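Local coordinates for pheromone cOB1/lipoprotein, YaeC family (Enterococcus faecalis, PDB 4EF1) that probably binds methionine as a surface lipoprotein of the NlpA family and is also the precursor of the sex pheromone cOB1, at residues E20-L25 with V221-S226. Sequence-based numbering, arbitrary orientation.
Sequences EHVKPL and VKVLRS
A small, purely apolar helix-helix contact brings V22 and L25 of helix 12-28 against V223 and L224, near the C-terminal end of helix 215-225. It buries 173 Å² in all. The two short helical segments cross at 114°, with axes 10.4 Å apart at their closest.

V223 is at the centre of the contact. Its CG1 lies anti to the backbone N (chi1 164°), which sends this methyl between V22 and L25, one helical turn apart. There CG1 of V223 meets CB of L25 at 3.8 Å and CB of V22 at 3.9 Å. CD1 of L25 closes over the same methyl, 4.0 Å from V223 CG1. The V22 and V223 side chains lie alongside each other, pointing opposite ways.

L224 adds a second, lighter touch. Its CD2 faces both methyls of V22 and is 4.0 Å from V22 CG1. The L224 side chain runs roughly perpendicular to that of V22. It is about 13 Å from the bound selenomethionine.

The carbonyl O of V223 accepts from both the backbone N and the hydroxyl of S226. The OG of S226 is 2.7 Å from V223 O and approaches in the carbonyl plane, on a lone pair. S226 is also the N-cap of helix 227-236.

That next helix borders the contact, with V229 touching both V22 and L25. The contact thus joins two helices packed against the six-stranded sheet in one lobe of a two-lobed, periplasmic-binding-protein-like fold. On the sheet side, V22 rests on L33 of strand 31-37 and L224 on I81 of strand 75-83.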
ATOM      1  N   GLU A  20     -12.648  12.070   1.736  1.00 24.07           N
ATOM      2  CA  GLU A  20     -14.029  12.542   1.901  1.00 23.98           C
ATOM      3  C   GLU A  20     -14.265  12.986   3.339  1.00 23.12           C
ATOM      4  O   GLU A  20     -14.884  14.033   3.574  1.00 24.61           O
ATOM      5  CB  GLU A  20     -15.075  11.470   1.512  1.00 26.59           C
ATOM      6  CG  GLU A  20     -15.149  11.118   0.021  1.00 28.18           C
ATOM      7  CD  GLU A  20     -15.573  12.259  -0.900  1.00 27.86           C
ATOM      8  OE1 GLU A  20     -16.340  13.146  -0.478  1.00 27.79           O
ATOM      9  OE2 GLU A  20     -15.085  12.285  -2.066  1.00 34.45           O
ATOM     10  N   HIS A  21     -13.826  12.170   4.299  1.00 21.88           N
ATOM     11  CA  HIS A  21     -14.022  12.450   5.714  1.00 21.64           C
ATOM     12  C   HIS A  21     -13.449  13.775   6.171  1.00 20.44           C
ATOM     13  O   HIS A  21     -14.044  14.448   7.006  1.00 20.32           O
ATOM     14  CB  HIS A  21     -13.516  11.278   6.578  1.00 22.56           C
ATOM     15  CG  HIS A  21     -13.572  11.550   8.063  1.00 24.77           C
ATOM     16  ND1 HIS A  21     -14.717  11.508   8.755  1.00 27.02           N
ATOM     17  CD2 HIS A  21     -12.583  11.915   8.969  1.00 26.91           C
ATOM     18  CE1 HIS A  21     -14.479  11.835  10.047  1.00 27.26           C
ATOM     19  NE2 HIS A  21     -13.183  12.069  10.181  1.00 28.88           N
ATOM     20  N   VAL A  22     -12.288  14.148   5.660  1.00 19.35           N
ATOM     21  CA  VAL A  22     -11.638  15.402   6.078  1.00 20.80           C
ATOM     22  C   VAL A  22     -12.097  16.663   5.282  1.00 21.70           C
ATOM     23  O   VAL A  22     -11.665  17.786   5.607  1.00 20.63           O
ATOM     24  CB  VAL A  22     -10.077  15.264   6.076  1.00 20.22           C
ATOM     25  CG1 VAL A  22      -9.621  14.111   7.001  1.00 20.48           C
ATOM     26  CG2 VAL A  22      -9.524  15.071   4.681  1.00 17.73           C
ATOM     27  N   LYS A  23     -12.948  16.518   4.257  1.00 22.39           N
ATOM     28  CA  LYS A  23     -13.396  17.723   3.489  1.00 24.81           C
ATOM     29  C   LYS A  23     -13.912  18.881   4.376  1.00 24.46           C
ATOM     30  O   LYS A  23     -13.500  20.001   4.190  1.00 22.31           O
ATOM     31  CB  LYS A  23     -14.451  17.408   2.437  1.00 26.18           C
ATOM     32  CG  LYS A  23     -13.946  16.651   1.228  1.00 26.90           C
ATOM     33  CD  LYS A  23     -15.049  16.519   0.206  1.00 28.07           C
ATOM     34  CE  LYS A  23     -14.611  15.752  -1.015  1.00 29.49           C
ATOM     35  NZ  LYS A  23     -15.751  15.583  -1.922  1.00 27.31           N
ATOM     36  N   PRO A  24     -14.787  18.594   5.344  1.00 25.59           N
ATOM     37  CA  PRO A  24     -15.258  19.723   6.202  1.00 29.12           C
ATOM     38  C   PRO A  24     -14.130  20.405   7.011  1.00 28.11           C
ATOM     39  O   PRO A  24     -14.171  21.616   7.215  1.00 27.28           O
ATOM     40  CB  PRO A  24     -16.287  19.070   7.128  1.00 32.12           C
ATOM     41  CG  PRO A  24     -16.636  17.767   6.486  1.00 32.08           C
ATOM     42  CD  PRO A  24     -15.441  17.330   5.690  1.00 28.45           C
ATOM     43  N   LEU A  25     -13.120  19.632   7.427  1.00 26.08           N
ATOM     44  CA  LEU A  25     -11.945  20.195   8.133  1.00 26.22           C
ATOM     45  C   LEU A  25     -11.108  21.082   7.216  1.00 26.01           C
ATOM     46  O   LEU A  25     -10.685  22.165   7.605  1.00 26.34           O
ATOM     47  CB  LEU A  25     -11.079  19.073   8.744  1.00 25.74           C
ATOM     48  CG  LEU A  25     -11.673  18.373   9.962  1.00 26.92           C
ATOM     49  CD1 LEU A  25     -11.098  16.967  10.143  1.00 26.73           C
ATOM     50  CD2 LEU A  25     -11.439  19.275  11.167  1.00 26.39           C
ATOM     51  N   VAL A 221      -1.891  17.604   4.634  1.00 20.71           N
ATOM     52  CA  VAL A 221      -1.067  16.663   5.401  1.00 19.33           C
ATOM     53  C   VAL A 221      -1.270  16.806   6.905  1.00 20.81           C
ATOM     54  O   VAL A 221      -1.326  15.812   7.604  1.00 21.32           O
ATOM     55  CB  VAL A 221       0.452  16.765   5.025  1.00 18.79           C
ATOM     56  CG1 VAL A 221       1.309  15.871   5.934  1.00 19.36           C
ATOM     57  CG2 VAL A 221       0.646  16.392   3.568  1.00 18.00           C
ATOM     58  N   LYS A 222      -1.344  18.047   7.401  1.00 20.69           N
ATOM     59  CA  LYS A 222      -1.486  18.288   8.819  1.00 21.06           C
ATOM     60  C   LYS A 222      -2.853  17.766   9.288  1.00 21.57           C
ATOM     61  O   LYS A 222      -2.923  17.149  10.346  1.00 20.11           O
ATOM     62  CB  LYS A 222      -1.357  19.768   9.188  1.00 22.18           C
ATOM     63  CG  LYS A 222      -1.399  20.030  10.710  1.00 24.11           C
ATOM     64  CD  LYS A 222      -1.316  21.513  11.013  1.00 24.66           C
ATOM     65  CE  LYS A 222      -1.280  21.826  12.482  1.00 26.08           C
ATOM     66  NZ  LYS A 222      -1.100  23.273  12.765  1.00 25.81           N
ATOM     67  N   VAL A 223      -3.905  18.017   8.494  1.00 20.98           N
ATOM     68  CA  VAL A 223      -5.290  17.594   8.881  1.00 20.50           C
ATOM     69  C   VAL A 223      -5.345  16.073   8.873  1.00 21.42           C
ATOM     70  O   VAL A 223      -5.823  15.447   9.849  1.00 24.24           O
ATOM     71  CB  VAL A 223      -6.355  18.217   7.965  1.00 19.81           C
ATOM     72  CG1 VAL A 223      -7.682  17.489   8.120  1.00 19.80           C
ATOM     73  CG2 VAL A 223      -6.477  19.703   8.223  1.00 19.36           C
ATOM     74  N   LEU A 224      -4.747  15.453   7.860  1.00 20.39           N
ATOM     75  CA  LEU A 224      -4.676  13.995   7.782  1.00 19.42           C
ATOM     76  C   LEU A 224      -3.918  13.317   8.942  1.00 21.53           C
ATOM     77  O   LEU A 224      -4.245  12.182   9.307  1.00 21.61           O
ATOM     78  CB  LEU A 224      -4.097  13.545   6.448  1.00 19.62           C
ATOM     79  CG  LEU A 224      -4.945  13.709   5.213  1.00 18.55           C
ATOM     80  CD1 LEU A 224      -4.087  13.392   3.997  1.00 16.58           C
ATOM     81  CD2 LEU A 224      -6.218  12.841   5.308  1.00 17.65           C
ATOM     82  N   ARG A 225      -2.941  14.015   9.526  1.00 21.27           N
ATOM     83  CA  ARG A 225      -2.207  13.520  10.702  1.00 21.53           C
ATOM     84  C   ARG A 225      -2.772  13.986  12.037  1.00 21.62           C
ATOM     85  O   ARG A 225      -2.286  13.556  13.108  1.00 23.76           O
ATOM     86  CB  ARG A 225      -0.743  13.967  10.618  1.00 22.61           C
ATOM     87  CG  ARG A 225      -0.004  13.364   9.456  1.00 22.66           C
ATOM     88  CD  ARG A 225       1.348  14.014   9.346  1.00 24.27           C
ATOM     89  NE  ARG A 225       2.260  13.271   8.494  1.00 23.99           N
ATOM     90  CZ  ARG A 225       3.442  13.730   8.063  1.00 26.52           C
ATOM     91  NH1 ARG A 225       3.884  14.955   8.372  1.00 27.77           N
ATOM     92  NH2 ARG A 225       4.216  12.951   7.315  1.00 24.69           N
ATOM     93  N   SER A 226      -3.798  14.849  12.036  1.00 20.92           N
ATOM     94  CA  SER A 226      -4.316  15.374  13.316  1.00 23.57           C
ATOM     95  C   SER A 226      -4.931  14.248  14.148  1.00 23.08           C
ATOM     96  O   SER A 226      -5.447  13.296  13.567  1.00 24.06           O
ATOM     97  CB  SER A 226      -5.359  16.470  13.095  1.00 24.35           C
ATOM     98  OG  SER A 226      -6.500  15.945  12.420  1.00 22.99           O
TER